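Local structure of Card1 endonuclease domain-containing protein (Vibrio cholerae, 1XMX) at residues Asn121-Cys126 with Asp135-Asp140. The protein is of uncharacterised function but carries a Card1-like endonuclease domain of the PDDEXK clan and probably binds nucleic acid. Numbering follows the deposited sequence.
Sequences NSDCLC and DTQVQD. With FMT (formic acid), chain E.
The carboxylate of D135 lies flat beneath the backbone of C126: the CA of C126 stands over one face, 3.7 Å from D135 CG, while O1 of a formic acid molecule, probably from the crystallisation liquor, sits against the opposite face, 3.4 Å from CG. CG lies beside the backbone N (chi1 -55°), which brings the carboxylate over the formic acid that D135 N holds by a straight hydrogen bond. OD1 accepts from W127 N. The D123 carboxylate has V138 CB over one face, 3.6 Å from D123 OD2; at its edges come the Q137 amide, in a plane turned 46° from its own, and D140, whose OD1 is 4.0 Å from D123 OD2. Two strands of a beta hairpin run antiparallel between these groups. L125 and T136 form the hydrogen-bonded pair: L125 N gives to T136 O (2.7 Å), and T136 N returns a bond to L125 O. V138 N donates to D123 O at 3.1 Å, extending the pairing past the non-hydrogen-bonded pair C124 and Q137. On the L125 side of the sheet, L125 CB meets V138 CG2 at 4.0 Å, and both side chains also pack on strand 115-118. S122 OG accepts from C124 N in an ST turn leading into the strand. The hairpin forms one margin of the N-terminal mixed sheet. Beyond L125-V138, the main links are three backbone hydrogen bonds, so pairing probably rests chiefly on the backbone. The nearby D123 and D140 carboxylates may raise each other's pKa, which for D123 the bond from N302 ND2 to OD2 may partly offset.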
loop_
_atom_site.group_PDB
_atom_site.type_symbol
_atom_site.label_atom_id
_atom_site.label_comp_id
_atom_site.label_asym_id
_atom_site.label_seq_id
_atom_site.Cartn_x
_atom_site.Cartn_y
_atom_site.Cartn_z
ATOM N N ASN A 121 6.975 -10.511 10.009
ATOM C CA ASN A 121 7.626 -10.866 8.747
ATOM C C ASN A 121 6.930 -12.027 8.002
ATOM O O ASN A 121 6.591 -11.910 6.795
ATOM C CB ASN A 121 9.146 -11.026 8.990
ATOM C CG ASN A 121 9.752 -9.743 9.650
ATOM O OD1 ASN A 121 9.982 -8.720 8.994
ATOM N ND2 ASN A 121 9.911 -9.781 10.964
ATOM N N SER A 122 6.616 -13.099 8.724
ATOM C CA SER A 122 6.081 -14.294 8.068
ATOM C C SER A 122 4.605 -14.143 7.857
ATOM O O SER A 122 4.041 -14.715 6.888
ATOM C CB SER A 122 6.382 -15.531 8.896
ATOM O OG SER A 122 5.772 -15.382 10.165
ATOM N N ASP A 123 4.010 -13.322 8.720
ATOM C CA ASP A 123 2.556 -13.192 8.951
ATOM C C ASP A 123 1.914 -14.439 9.585
ATOM O O ASP A 123 0.711 -14.602 9.507
ATOM C CB ASP A 123 1.789 -12.684 7.673
ATOM C CG ASP A 123 0.527 -11.899 8.002
ATOM O OD1 ASP A 123 0.459 -11.035 8.979
ATOM O OD2 ASP A 123 -0.447 -12.096 7.296
ATOM N N CYS A 124 2.701 -15.302 10.242
ATOM C CA CYS A 124 2.139 -16.494 10.925
ATOM C C CYS A 124 1.597 -16.109 12.270
ATOM O O CYS A 124 2.280 -15.411 13.027
ATOM C CB CYS A 124 3.187 -17.579 11.179
ATOM S SG CYS A 124 3.997 -18.199 9.698
ATOM N N LEU A 125 0.391 -16.569 12.586
ATOM C CA LEU A 125 -0.111 -16.469 13.941
ATOM C C LEU A 125 0.451 -17.656 14.726
ATOM O O LEU A 125 0.220 -18.808 14.368
ATOM C CB LEU A 125 -1.609 -16.565 13.938
ATOM C CG LEU A 125 -2.326 -16.306 15.239
ATOM C CD1 LEU A 125 -3.723 -15.753 14.925
ATOM C CD2 LEU A 125 -2.335 -17.590 16.056
ATOM N N CYS A 126 1.137 -17.341 15.822
ATOM C CA CYS A 126 1.962 -18.265 16.574
ATOM C C CYS A 126 1.378 -18.331 17.965
ATOM O O CYS A 126 1.160 -17.273 18.597
ATOM C CB CYS A 126 3.386 -17.711 16.691
ATOM S SG CYS A 126 4.302 -17.475 15.094
ATOM N N ASP A 135 -0.094 -23.196 14.643
ATOM C CA ASP A 135 0.126 -21.883 14.031
ATOM C C ASP A 135 -0.492 -21.918 12.653
ATOM O O ASP A 135 -0.472 -22.953 11.984
ATOM C CB ASP A 135 1.628 -21.544 13.911
ATOM C CG ASP A 135 2.363 -21.643 15.237
ATOM O OD1 ASP A 135 1.713 -21.835 16.289
ATOM O OD2 ASP A 135 3.605 -21.555 15.235
ATOM N N THR A 136 -1.021 -20.785 12.222
ATOM C CA THR A 136 -1.606 -20.701 10.891
ATOM C C THR A 136 -1.123 -19.398 10.245
ATOM O O THR A 136 -0.662 -18.466 10.923
ATOM C CB THR A 136 -3.166 -20.714 10.952
ATOM O OG1 THR A 136 -3.609 -19.681 11.812
ATOM C CG2 THR A 136 -3.685 -21.995 11.561
ATOM N N GLN A 137 -1.264 -19.316 8.940
ATOM C CA GLN A 137 -0.850 -18.131 8.218
ATOM C C GLN A 137 -2.083 -17.208 8.256
ATOM O O GLN A 137 -3.154 -17.608 7.919
ATOM C CB GLN A 137 -0.466 -18.567 6.793
ATOM C CG GLN A 137 -0.357 -17.484 5.757
ATOM C CD GLN A 137 0.631 -16.397 6.158
ATOM O OE1 GLN A 137 0.329 -15.212 6.049
ATOM N NE2 GLN A 137 1.823 -16.808 6.592
ATOM N N VAL A 138 -1.965 -15.980 8.723
ATOM C CA VAL A 138 -3.144 -15.106 8.746
ATOM C C VAL A 138 -3.682 -14.830 7.354
ATOM O O VAL A 138 -2.908 -14.562 6.448
ATOM C CB VAL A 138 -2.816 -13.798 9.436
ATOM C CG1 VAL A 138 -4.057 -12.859 9.416
ATOM C CG2 VAL A 138 -2.337 -14.109 10.911
ATOM N N GLN A 139 -5.003 -14.904 7.155
ATOM C CA GLN A 139 -5.515 -14.712 5.797
ATOM C C GLN A 139 -5.277 -13.260 5.424
ATOM O O GLN A 139 -5.071 -12.427 6.314
ATOM C CB GLN A 139 -7.011 -15.011 5.742
ATOM C CG GLN A 139 -7.315 -16.477 5.987
ATOM C CD GLN A 139 -8.768 -16.787 5.805
ATOM O OE1 GLN A 139 -9.608 -15.899 5.819
ATOM N NE2 GLN A 139 -9.072 -18.050 5.581
ATOM N N ASP A 140 -5.411 -12.957 4.130
ATOM C CA ASP A 140 -5.094 -11.675 3.543
ATOM C C ASP A 140 -6.382 -10.992 3.131
ATOM O O ASP A 140 -6.863 -11.198 2.036
ATOM C CB ASP A 140 -4.179 -11.913 2.332
ATOM C CG ASP A 140 -2.834 -12.537 2.745
ATOM O OD1 ASP A 140 -2.410 -12.137 3.824
ATOM O OD2 ASP A 140 -2.248 -13.420 2.042
HETATM C C FMT E . 1.845 -25.891 14.566
HETATM O O1 FMT E . 2.275 -25.063 15.411
HETATM O O2 FMT E . 1.673 -27.124 14.712
#